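Local coordinates for protein salmonella typhimurium DB7155 bacteriophage DET7 tailspike (Bacteriophage, PDB 2V5I) that serves as the trimeric receptor-binding tailspike of phage Det7, binding and probably hydrolysing the O-antigen of its Salmonella host, at residues V367-T372 with I393-R398; S420-N425 with G434-P439; I386-D391 with I412-S417. All coordinates share one frame; numbering follows the deposited sequence.

Interaction 1. Residues V367-T372 with I393-R398; sequences VFSNIT and IVNGIR
R398 grips T372 side-on: NE of R398 donates to OG1 of T372 at 2.7 Å, NH2 of R398 reaches the same oxygen at 3.1 Å, and OG1 lies in the guanidinium plane. A bend at chi3 (-67°) turns NE back toward that hydroxyl. NH2 of R398 also bonds OD1 of N370 at 2.9 Å, while NH1 adds only a weak bond to this oxygen. The N370 amide stands 85° to the guanidinium, and NH2 comes to OD1 from above the amide plane. Water 1 donates to O of N370 and takes a further, weak bond from NH2 of R398. At its other end the N370 amide is held by ND2, which bonds OD1 of N348 on the preceding coil. The two segments are matching parts of consecutive coils of the tailspike's parallel beta-helix, paired in register, and both turn a corner at N370 and G396. Backbone bonds continue round that corner: I393 O accepts F368 N, F368 O accepts N395 N, N395 O accepts N370 N, and I371 O accepts R398 N. I371 N gives G396 O a nearly straight bond (3.0 Å, 176° at the hydrogen). F368, V394, I371 and I397 share the apolar face, with CB of F368 4.2 Å from CG2 of V394 and CB of I371 4.2 Å from CG1 of I397. On the face of V367, S369 and N395, ND2 of N395 gives OG of S369 a long, weak bond (3.4 Å) and another weak one to O of A400 of the second subunit. N370 and R398 meet N370 of the third subunit, and V367 and I393 pack on I402 of the second.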
ATOM      1  N   VAL A 367     -15.354  -2.547  -8.341  1.00  8.62           N
ATOM      2  CA  VAL A 367     -14.961  -2.757  -6.929  1.00 10.14           C
ATOM      3  C   VAL A 367     -13.833  -1.801  -6.573  1.00 10.55           C
ATOM      4  O   VAL A 367     -12.841  -1.764  -7.247  1.00 11.22           O
ATOM      5  CB  VAL A 367     -14.503  -4.209  -6.655  1.00 13.41           C
ATOM      6  CG1 VAL A 367     -14.184  -4.382  -5.145  1.00 13.36           C
ATOM      7  CG2 VAL A 367     -15.577  -5.199  -7.064  1.00 15.49           C
ATOM      8  N   PHE A 368     -13.969  -1.143  -5.411  1.00  8.59           N
ATOM      9  CA  PHE A 368     -12.988  -0.226  -4.856  1.00 10.42           C
ATOM     10  C   PHE A 368     -12.565  -0.780  -3.494  1.00  9.73           C
ATOM     11  O   PHE A 368     -13.457  -1.048  -2.669  1.00 12.16           O
ATOM     12  CB  PHE A 368     -13.628   1.140  -4.633  1.00 10.15           C
ATOM     13  CG  PHE A 368     -14.118   1.783  -5.891  1.00 11.08           C
ATOM     14  CD1 PHE A 368     -15.397   1.542  -6.355  1.00 10.34           C
ATOM     15  CD2 PHE A 368     -13.313   2.708  -6.547  1.00 11.87           C
ATOM     16  CE1 PHE A 368     -15.849   2.144  -7.545  1.00 11.29           C
ATOM     17  CE2 PHE A 368     -13.745   3.277  -7.737  1.00 12.65           C
ATOM     18  CZ  PHE A 368     -15.017   3.042  -8.203  1.00 12.51           C
ATOM     19  N   SER A 369     -11.271  -1.087  -3.268  1.00  9.04           N
ATOM     20  CA  SER A 369     -10.847  -1.652  -1.995  1.00 12.09           C
ATOM     21  C   SER A 369      -9.681  -0.831  -1.444  1.00 10.97           C
ATOM     22  O   SER A 369      -8.783  -0.436  -2.198  1.00 11.13           O
ATOM     23  CB  SER A 369     -10.457  -3.120  -2.130  1.00 13.60           C
ATOM     24  OG  SER A 369     -11.491  -3.871  -2.786  1.00 16.37           O
ATOM     25  N   ASN A 370      -9.700  -0.587  -0.138  1.00 10.99           N
ATOM     26  CA  ASN A 370      -8.579   0.024   0.576  1.00 11.45           C
ATOM     27  C   ASN A 370      -8.302   1.433   0.063  1.00 11.25           C
ATOM     28  O   ASN A 370      -7.262   1.737  -0.514  1.00 13.61           O
ATOM     29  CB  ASN A 370      -7.319  -0.830   0.494  1.00 12.27           C
ATOM     30  CG  ASN A 370      -6.339  -0.499   1.576  1.00 19.92           C
ATOM     31  OD1 ASN A 370      -6.732  -0.045   2.658  1.00 23.22           O
ATOM     32  ND2 ASN A 370      -5.053  -0.677   1.289  1.00 22.76           N
ATOM     33  N   ILE A 371      -9.326   2.268   0.229  1.00  9.47           N
ATOM     34  CA  ILE A 371      -9.409   3.654  -0.319  1.00 10.68           C
ATOM     35  C   ILE A 371      -9.299   4.658   0.831  1.00 10.51           C
ATOM     36  O   ILE A 371      -9.895   4.488   1.883  1.00 12.84           O
ATOM     37  CB  ILE A 371     -10.769   3.889  -1.059  1.00 12.75           C
ATOM     38  CG1 ILE A 371     -11.040   2.814  -2.129  1.00 18.11           C
ATOM     39  CG2 ILE A 371     -10.789   5.250  -1.726  1.00 17.52           C
ATOM     40  CD1 ILE A 371     -10.035   2.730  -3.245  1.00 15.90           C
ATOM     41  N   THR A 372      -8.559   5.735   0.597  1.00  9.01           N
ATOM     42  CA  THR A 372      -8.507   6.853   1.575  1.00  9.60           C
ATOM     43  C   THR A 372      -8.849   8.100   0.786  1.00 11.60           C
ATOM     44  O   THR A 372      -8.206   8.378  -0.242  1.00 11.75           O
ATOM     45  CB  THR A 372      -7.061   7.001   2.146  1.00 11.07           C
ATOM     46  OG1 THR A 372      -6.700   5.820   2.894  1.00 12.43           O
ATOM     47  CG2 THR A 372      -6.908   8.224   3.013  1.00 13.77           C
ATOM     48  N   ILE A 393     -19.125  -1.643  -5.344  1.00 11.15           N
ATOM     49  CA  ILE A 393     -18.807  -2.174  -3.999  1.00 13.82           C
ATOM     50  C   ILE A 393     -17.606  -1.393  -3.514  1.00 12.03           C
ATOM     51  O   ILE A 393     -16.654  -1.195  -4.293  1.00 12.10           O
ATOM     52  CB  ILE A 393     -18.408  -3.683  -4.082  1.00 13.34           C
ATOM     53  CG1 ILE A 393     -19.583  -4.554  -4.532  1.00 19.01           C
ATOM     54  CG2 ILE A 393     -17.800  -4.213  -2.776  1.00 19.26           C
ATOM     55  CD1 ILE A 393     -20.741  -4.526  -3.652  1.00 23.38           C
ATOM     56  N   VAL A 394     -17.657  -0.887  -2.269  1.00 10.46           N
ATOM     57  CA  VAL A 394     -16.483  -0.287  -1.641  1.00 10.95           C
ATOM     58  C   VAL A 394     -16.146  -1.123  -0.398  1.00 10.61           C
ATOM     59  O   VAL A 394     -16.995  -1.327   0.451  1.00 11.97           O
ATOM     60  CB  VAL A 394     -16.737   1.187  -1.260  1.00 13.36           C
ATOM     61  CG1 VAL A 394     -15.497   1.768  -0.665  1.00 12.11           C
ATOM     62  CG2 VAL A 394     -17.170   1.904  -2.465  1.00 13.09           C
ATOM     63  N   ASN A 395     -14.903  -1.645  -0.306  1.00 10.69           N
ATOM     64  CA  ASN A 395     -14.456  -2.479   0.803  1.00 12.26           C
ATOM     65  C   ASN A 395     -13.318  -1.740   1.490  1.00  9.63           C
ATOM     66  O   ASN A 395     -12.165  -1.857   1.045  1.00 11.61           O
ATOM     67  CB  ASN A 395     -13.784  -3.771   0.276  1.00 14.29           C
ATOM     68  CG  ASN A 395     -14.724  -4.724  -0.387  1.00 18.08           C
ATOM     69  OD1 ASN A 395     -15.776  -5.023   0.154  1.00 16.18           O
ATOM     70  ND2 ASN A 395     -14.314  -5.257  -1.587  1.00 18.48           N
ATOM     71  N   GLY A 396     -13.581  -0.993   2.554  1.00 11.13           N
ATOM     72  CA  GLY A 396     -12.549  -0.359   3.318  1.00 12.82           C
ATOM     73  C   GLY A 396     -12.251   1.023   2.782  1.00 13.03           C
ATOM     74  O   GLY A 396     -11.617   1.173   1.740  1.00 13.98           O
ATOM     75  N   ILE A 397     -12.755   2.041   3.471  1.00 11.15           N
ATOM     76  CA  ILE A 397     -12.625   3.428   3.029  1.00 10.20           C
ATOM     77  C   ILE A 397     -12.514   4.344   4.242  1.00 11.39           C
ATOM     78  O   ILE A 397     -13.363   4.355   5.113  1.00 11.70           O
ATOM     79  CB  ILE A 397     -13.759   3.854   2.047  1.00 11.24           C
ATOM     80  CG1 ILE A 397     -13.610   5.340   1.675  1.00 15.67           C
ATOM     81  CG2 ILE A 397     -15.174   3.523   2.594  1.00 15.21           C
ATOM     82  CD1 ILE A 397     -14.397   5.754   0.453  1.00 19.88           C
ATOM     83  N   ARG A 398     -11.457   5.158   4.225  1.00  9.99           N
ATOM     84  CA  ARG A 398     -11.236   6.185   5.231  1.00  9.71           C
ATOM     85  C   ARG A 398     -11.669   7.479   4.603  1.00 11.74           C
ATOM     86  O   ARG A 398     -11.197   7.815   3.524  1.00 11.65           O
ATOM     87  CB  ARG A 398      -9.750   6.217   5.594  1.00 10.69           C
ATOM     88  CG  ARG A 398      -9.360   4.930   6.315  1.00 12.58           C
ATOM     89  CD  ARG A 398      -7.976   4.556   6.184  1.00 22.68           C
ATOM     90  NE  ARG A 398      -7.591   4.185   4.829  1.00 20.04           N
ATOM     91  CZ  ARG A 398      -7.472   2.961   4.367  1.00 25.81           C
ATOM     92  NH1 ARG A 398      -7.785   1.922   5.127  1.00 31.08           N
ATOM     93  NH2 ARG A 398      -7.040   2.793   3.113  1.00 22.58           N
TER
HETATM   94  O   HOH W   1      -5.370   3.603   0.669  1.00 21.48           O

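Interaction 2. Residues S420-N425 with G434-P439; sequences SGLVGN and GNLLDP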
ATOM      1  N   SER A 420     -18.662  -1.251   2.918  1.00 11.30           N
ATOM      2  CA  SER A 420     -18.268  -1.830   4.194  1.00 12.93           C
ATOM      3  C   SER A 420     -16.950  -1.226   4.642  1.00 13.17           C
ATOM      4  O   SER A 420     -16.165  -0.786   3.821  1.00 12.99           O
ATOM      5  CB  SER A 420     -18.041  -3.339   4.093  1.00 15.19           C
ATOM      6  OG  SER A 420     -19.159  -3.981   3.540  1.00 17.87           O
ATOM      7  N   GLY A 421     -16.713  -1.201   5.954  1.00 12.03           N
ATOM      8  CA  GLY A 421     -15.400  -0.806   6.462  1.00 10.87           C
ATOM      9  C   GLY A 421     -15.151   0.685   6.351  1.00 10.01           C
ATOM     10  O   GLY A 421     -14.034   1.095   6.039  1.00 11.65           O
ATOM     11  N   LEU A 422     -16.205   1.487   6.550  1.00 10.72           N
ATOM     12  CA  LEU A 422     -16.068   2.961   6.522  1.00 10.96           C
ATOM     13  C   LEU A 422     -15.512   3.443   7.848  1.00 13.14           C
ATOM     14  O   LEU A 422     -16.106   3.151   8.899  1.00 15.22           O
ATOM     15  CB  LEU A 422     -17.422   3.602   6.236  1.00 12.51           C
ATOM     16  CG  LEU A 422     -17.481   5.105   6.259  1.00 12.50           C
ATOM     17  CD1 LEU A 422     -16.573   5.712   5.238  1.00 15.01           C
ATOM     18  CD2 LEU A 422     -18.956   5.536   6.000  1.00 13.55           C
ATOM     19  N   VAL A 423     -14.350   4.095   7.817  1.00 12.02           N
ATOM     20  CA  VAL A 423     -13.597   4.497   8.991  1.00 12.07           C
ATOM     21  C   VAL A 423     -13.373   6.002   9.038  1.00 11.23           C
ATOM     22  O   VAL A 423     -13.079   6.652   8.016  1.00 12.71           O
ATOM     23  CB  VAL A 423     -12.220   3.760   8.959  1.00 13.94           C
ATOM     24  CG1 VAL A 423     -11.222   4.349   9.904  1.00 16.53           C
ATOM     25  CG2 VAL A 423     -12.426   2.283   9.226  1.00 17.35           C
ATOM     26  N   GLY A 424     -13.455   6.568  10.246  1.00 11.21           N
ATOM     27  CA  GLY A 424     -13.100   7.956  10.476  1.00 12.24           C
ATOM     28  C   GLY A 424     -14.239   8.693  11.166  1.00 13.80           C
ATOM     29  O   GLY A 424     -15.348   8.166  11.335  1.00 14.30           O
ATOM     30  N   ASN A 425     -13.959   9.907  11.578  1.00 14.20           N
ATOM     31  CA  ASN A 425     -15.011  10.713  12.184  1.00 15.04           C
ATOM     32  C   ASN A 425     -15.857  11.383  11.107  1.00 14.13           C
ATOM     33  O   ASN A 425     -15.836  12.605  10.853  1.00 16.07           O
ATOM     34  CB  ASN A 425     -14.375  11.698  13.134  1.00 16.59           C
ATOM     35  CG  ASN A 425     -15.400  12.401  14.010  1.00 20.51           C
ATOM     36  OD1 ASN A 425     -16.517  11.927  14.177  1.00 22.87           O
ATOM     37  ND2 ASN A 425     -14.991  13.499  14.600  1.00 27.33           N
ATOM     38  N   GLY A 434     -26.383   3.161  -1.040  1.00 11.18           N
ATOM     39  CA  GLY A 434     -27.318   2.050  -1.250  1.00 12.41           C
ATOM     40  C   GLY A 434     -27.484   1.208   0.013  1.00 13.24           C
ATOM     41  O   GLY A 434     -28.589   0.987   0.487  1.00 13.65           O
ATOM     42  N   ASN A 435     -26.366   0.731   0.537  1.00 11.41           N
ATOM     43  CA  ASN A 435     -26.365  -0.025   1.785  1.00 10.23           C
ATOM     44  C   ASN A 435     -24.992   0.130   2.437  1.00 10.77           C
ATOM     45  O   ASN A 435     -23.983   0.294   1.766  1.00 11.98           O
ATOM     46  CB  ASN A 435     -26.598  -1.500   1.595  1.00 12.25           C
ATOM     47  CG  ASN A 435     -27.238  -2.168   2.823  1.00 13.08           C
ATOM     48  OD1 ASN A 435     -27.458  -1.517   3.879  1.00 15.99           O
ATOM     49  ND2 ASN A 435     -27.511  -3.447   2.719  1.00 25.17           N
ATOM     50  N   LEU A 436     -25.009   0.198   3.745  1.00 11.19           N
ATOM     51  CA  LEU A 436     -23.770   0.236   4.549  1.00 10.96           C
ATOM     52  C   LEU A 436     -23.834  -1.018   5.418  1.00 12.06           C
ATOM     53  O   LEU A 436     -24.824  -1.209   6.124  1.00 12.20           O
ATOM     54  CB  LEU A 436     -23.740   1.489   5.424  1.00 12.08           C
ATOM     55  CG  LEU A 436     -22.455   1.787   6.176  1.00 13.47           C
ATOM     56  CD1 LEU A 436     -21.363   2.095   5.212  1.00 15.23           C
ATOM     57  CD2 LEU A 436     -22.639   2.934   7.139  1.00 15.28           C
ATOM     58  N   LEU A 437     -22.809  -1.874   5.358  1.00 11.82           N
ATOM     59  CA  LEU A 437     -22.932  -3.229   5.908  1.00 14.20           C
ATOM     60  C   LEU A 437     -21.633  -3.635   6.580  1.00 15.34           C
ATOM     61  O   LEU A 437     -20.568  -3.497   5.971  1.00 16.77           O
ATOM     62  CB  LEU A 437     -23.207  -4.209   4.744  1.00 15.92           C
ATOM     63  CG  LEU A 437     -24.464  -5.019   4.516  1.00 28.26           C
ATOM     64  CD1 LEU A 437     -25.737  -4.378   5.063  1.00 27.75           C
ATOM     65  CD2 LEU A 437     -24.556  -5.309   3.017  1.00 30.83           C
ATOM     66  N   ASP A 438     -21.712  -4.146   7.830  1.00 13.99           N
ATOM     67  CA  ASP A 438     -20.549  -4.726   8.527  1.00 13.89           C
ATOM     68  C   ASP A 438     -20.963  -6.057   9.226  1.00 13.00           C
ATOM     69  O   ASP A 438     -21.165  -6.138  10.468  1.00 12.50           O
ATOM     70  CB  ASP A 438     -19.990  -3.670   9.470  1.00 15.64           C
ATOM     71  CG  ASP A 438     -19.378  -2.444   8.679  1.00 24.10           C
ATOM     72  OD1 ASP A 438     -18.240  -2.608   8.076  1.00 21.25           O
ATOM     73  OD2 ASP A 438     -20.050  -1.345   8.607  1.00 21.84           O
ATOM     74  N   PRO A 439     -21.178  -7.074   8.411  1.00 11.77           N
ATOM     75  CA  PRO A 439     -21.875  -8.318   8.829  1.00 12.47           C
ATOM     76  C   PRO A 439     -21.059  -9.350   9.563  1.00 12.61           C
ATOM     77  O   PRO A 439     -21.636 -10.381   9.932  1.00 10.91           O
ATOM     78  CB  PRO A 439     -22.347  -8.891   7.486  1.00 14.64           C
ATOM     79  CG  PRO A 439     -21.275  -8.510   6.559  1.00 14.58           C
ATOM     80  CD  PRO A 439     -20.863  -7.133   6.963  1.00 11.60           C
TER
HETATM   81  O   HOH W   2     -18.761   0.932   8.091  1.00 17.05           O
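S420 and G421 hold the tight end of this contact, each through one hydrogen bond to the segment 434-439. OG of S420, anti to its carbonyl carbon (chi1 -54°), donates to O of L437 at 2.9 Å from somewhat outside the carbonyl plane. One residue on, N of G421 donates to OD1 of D438 at 3.0 Å, meeting the syn lone pair of the carboxylate. The other oxygen of D438 is looser with respect to this segment: water 2 gives a bond to OD2 of D438 (2.7 Å) and accepts one from N of L422 (3.0 Å), so the link is indirect, and OD2 also receives N of G442 of the third subunit. Beyond the water only methyl groups approach, CD2 of L422 lying 4.3 Å from CD1 of L436, and V440 of the third subunit packs against both leucines. Segments 420-423 and 435-439 diverge, crossing at -103° with no backbone pairing between them, consistent with the passage from the beta-helix to the intertwined C-terminal part of the trimer. Strand 417-423 keeps its backbone bonds to strand 393-398 of the preceding coil, whereas L437 and D438 pair in parallel with a strand of the third subunit.

Interaction 3. Residues I386-D391 with I412-S417; sequences IIIIGD and ISAPNS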
ATOM      1  N   ILE A 386     -16.934  12.342  -2.221  1.00 10.47           N
ATOM      2  CA  ILE A 386     -16.733  11.043  -2.803  1.00 12.30           C
ATOM      3  C   ILE A 386     -18.048  10.721  -3.538  1.00 12.59           C
ATOM      4  O   ILE A 386     -19.090  10.618  -2.900  1.00 12.41           O
ATOM      5  CB  ILE A 386     -16.460  10.000  -1.687  1.00 12.35           C
ATOM      6  CG1 ILE A 386     -15.187  10.344  -0.883  1.00 14.90           C
ATOM      7  CG2 ILE A 386     -16.410   8.609  -2.245  1.00 13.22           C
ATOM      8  CD1 ILE A 386     -15.168   9.683   0.526  1.00 17.19           C
ATOM      9  N   ILE A 387     -18.000  10.536  -4.852  1.00 11.71           N
ATOM     10  CA  ILE A 387     -19.185  10.313  -5.687  1.00 13.14           C
ATOM     11  C   ILE A 387     -18.977   9.032  -6.481  1.00 12.49           C
ATOM     12  O   ILE A 387     -17.933   8.857  -7.111  1.00 11.56           O
ATOM     13  CB  ILE A 387     -19.334  11.463  -6.673  1.00 15.16           C
ATOM     14  CG1 ILE A 387     -19.588  12.767  -5.913  1.00 17.76           C
ATOM     15  CG2 ILE A 387     -20.437  11.141  -7.712  1.00 17.42           C
ATOM     16  CD1 ILE A 387     -18.979  14.015  -6.603  1.00 23.24           C
ATOM     17  N   ILE A 388     -19.930   8.101  -6.374  1.00 11.73           N
ATOM     18  CA  ILE A 388     -19.980   6.916  -7.200  1.00 11.49           C
ATOM     19  C   ILE A 388     -21.386   6.888  -7.771  1.00 13.06           C
ATOM     20  O   ILE A 388     -22.348   6.929  -7.030  1.00 13.74           O
ATOM     21  CB  ILE A 388     -19.701   5.605  -6.419  1.00 12.97           C
ATOM     22  CG1 ILE A 388     -18.339   5.679  -5.709  1.00 13.83           C
ATOM     23  CG2 ILE A 388     -19.773   4.407  -7.354  1.00 14.54           C
ATOM     24  CD1 ILE A 388     -18.052   4.481  -4.819  1.00 16.22           C
ATOM     25  N   ILE A 389     -21.515   6.754  -9.093  1.00 12.45           N
ATOM     26  CA  ILE A 389     -22.836   6.864  -9.738  1.00 13.26           C
ATOM     27  C   ILE A 389     -23.585   5.547  -9.814  1.00 14.49           C
ATOM     28  O   ILE A 389     -24.764   5.495  -9.474  1.00 15.45           O
ATOM     29  CB  ILE A 389     -22.686   7.401 -11.175  1.00 14.20           C
ATOM     30  CG1 ILE A 389     -22.053   8.779 -11.155  1.00 15.32           C
ATOM     31  CG2 ILE A 389     -24.038   7.399 -11.903  1.00 15.58           C
ATOM     32  CD1 ILE A 389     -22.847   9.865 -10.416  1.00 20.29           C
ATOM     33  N   GLY A 390     -22.915   4.480 -10.232  1.00 13.37           N
ATOM     34  CA  GLY A 390     -23.551   3.198 -10.458  1.00 13.01           C
ATOM     35  C   GLY A 390     -23.420   2.153  -9.375  1.00 13.75           C
ATOM     36  O   GLY A 390     -23.157   2.479  -8.202  1.00 16.11           O
ATOM     37  N   ASP A 391     -23.709   0.898  -9.735  1.00 14.91           N
ATOM     38  CA  ASP A 391     -23.836  -0.223  -8.783  1.00 16.24           C
ATOM     39  C   ASP A 391     -22.473  -0.822  -8.443  1.00 15.20           C
ATOM     40  O   ASP A 391     -22.041  -1.771  -9.092  1.00 17.77           O
ATOM     41  CB  ASP A 391     -24.738  -1.316  -9.350  1.00 18.72           C
ATOM     42  CG  ASP A 391     -24.259  -1.856 -10.724  1.00 25.11           C
ATOM     43  OD1 ASP A 391     -23.831  -1.070 -11.623  1.00 25.35           O
ATOM     44  OD2 ASP A 391     -24.312  -3.099 -10.905  1.00 36.69           O
ATOM     45  N   ILE A 412     -20.070  11.309   1.289  1.00 10.93           N
ATOM     46  CA  ILE A 412     -20.234  10.228   0.337  1.00 10.68           C
ATOM     47  C   ILE A 412     -21.611  10.313  -0.313  1.00 13.02           C
ATOM     48  O   ILE A 412     -22.608  10.406   0.385  1.00 12.89           O
ATOM     49  CB  ILE A 412     -20.153   8.838   1.033  1.00 12.07           C
ATOM     50  CG1 ILE A 412     -18.739   8.613   1.528  1.00 15.29           C
ATOM     51  CG2 ILE A 412     -20.542   7.688   0.045  1.00 17.83           C
ATOM     52  CD1 ILE A 412     -18.598   7.461   2.513  1.00 21.51           C
ATOM     53  N   SER A 413     -21.624  10.226  -1.639  1.00 12.61           N
ATOM     54  CA  SER A 413     -22.841  10.058  -2.431  1.00 11.82           C
ATOM     55  C   SER A 413     -22.635   8.884  -3.382  1.00 12.74           C
ATOM     56  O   SER A 413     -22.008   8.992  -4.456  1.00 13.78           O
ATOM     57  CB  SER A 413     -23.084  11.335  -3.205  1.00 15.08           C
ATOM     58  OG  SER A 413     -24.183  11.208  -4.103  1.00 20.51           O
ATOM     59  N   ALA A 414     -23.151   7.738  -2.944  1.00 12.51           N
ATOM     60  CA  ALA A 414     -23.025   6.463  -3.647  1.00 11.56           C
ATOM     61  C   ALA A 414     -24.314   5.673  -3.528  1.00 11.46           C
ATOM     62  O   ALA A 414     -24.372   4.591  -2.955  1.00 11.93           O
ATOM     63  CB  ALA A 414     -21.833   5.669  -3.101  1.00 11.24           C
ATOM     64  N   PRO A 415     -25.393   6.244  -4.077  1.00 12.61           N
ATOM     65  CA  PRO A 415     -26.732   5.727  -3.820  1.00 13.12           C
ATOM     66  C   PRO A 415     -27.054   4.340  -4.334  1.00 11.90           C
ATOM     67  O   PRO A 415     -28.034   3.745  -3.864  1.00 12.75           O
ATOM     68  CB  PRO A 415     -27.633   6.775  -4.476  1.00 12.79           C
ATOM     69  CG  PRO A 415     -26.789   7.509  -5.453  1.00 16.92           C
ATOM     70  CD  PRO A 415     -25.376   7.422  -4.973  1.00 13.57           C
ATOM     71  N   ASN A 416     -26.266   3.809  -5.271  1.00 12.97           N
ATOM     72  CA  ASN A 416     -26.485   2.481  -5.789  1.00 13.56           C
ATOM     73  C   ASN A 416     -25.386   1.482  -5.357  1.00 13.45           C
ATOM     74  O   ASN A 416     -25.354   0.345  -5.875  1.00 15.46           O
ATOM     75  CB  ASN A 416     -26.535   2.569  -7.297  1.00 15.01           C
ATOM     76  CG  ASN A 416     -27.689   3.432  -7.797  1.00 20.17           C
ATOM     77  OD1 ASN A 416     -28.842   3.221  -7.405  1.00 19.48           O
ATOM     78  ND2 ASN A 416     -27.386   4.393  -8.691  1.00 19.18           N
ATOM     79  N   SER A 417     -24.539   1.884  -4.402  1.00 13.09           N
ATOM     80  CA  SER A 417     -23.401   1.077  -3.996  1.00 12.48           C
ATOM     81  C   SER A 417     -23.600   0.471  -2.602  1.00 12.27           C
ATOM     82  O   SER A 417     -24.343   1.027  -1.793  1.00 12.47           O
ATOM     83  CB  SER A 417     -22.155   1.938  -3.993  1.00 13.77           C
ATOM     84  OG  SER A 417     -21.856   2.365  -5.332  1.00 15.42           O
TER
HETATM   85  O   HOH W   3     -23.574   4.458  -6.301  1.00 12.93           O
HETATM   86  O   HOH W   4     -23.767  10.009  -6.709  1.00 23.06           O
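Two consecutive coils of the parallel beta-helix pair here, strand 386-388 beside strand 412-414, and then the chain leaves the sheet, by a loop after I388 and by a type I turn after A414. S413 N donates to I386 O at 2.9 Å in a nearly straight bond (172° at the hydrogen), and I388 N donates to S413 O at 3.0 Å. The regular pairing stops there, because the next donor position is the nitrogen of P415, which has no hydrogen; CD of P415 stands 3.7 Å from O of I388 instead. Water 3 takes over: it donates to the carbonyl oxygens of I388 and G390 and accepts from N of N416 and OG of S417, four bonds in all that tie the loop 389-391 to the turn. P415 and N416 occupy the middle of that turn, closed by S417 N on A414 O. From here the N416 side chain, its CG anti to the carbonyl carbon (chi1 -62°), reaches over to 386-391, where ND2 of N416 bonds O of I389 at 2.9 Å, nearly in the amide plane. On the interior face I386 and I412 lie side by side, CD1 of I386 3.9 Å from CG1 of I412. CB of I388 meets CB of A414 at 3.9 Å, and CG2 of I388 lies 3.5 Å from OG of S417. Strand 357-364 flanks the pair next to 386-388, strand 431-433 next to 412-414, and across the interior I386 and I388 pack on I397 and V394 of strand 393-398.

In the fold
From the N terminus the chain passes 367-372, then 386-391, and returns at 393-398 to close interaction 1, one turn of the beta-helix. Interaction 3 has opened inside that turn and closes at 412-417, so the two cross, the chain serving two faces of the coil alternately. CE1 of F368 packs on CD1 of I388, one place where those faces meet in the core. Interaction 2 follows in series, 420-425 closing with 434-439 over a shorter loop. It continues both: I397 O probably accepts N of V423, carrying on the stack of interaction 1, and N of G434 and N435 probably bond to A414 and S417 of interaction 3.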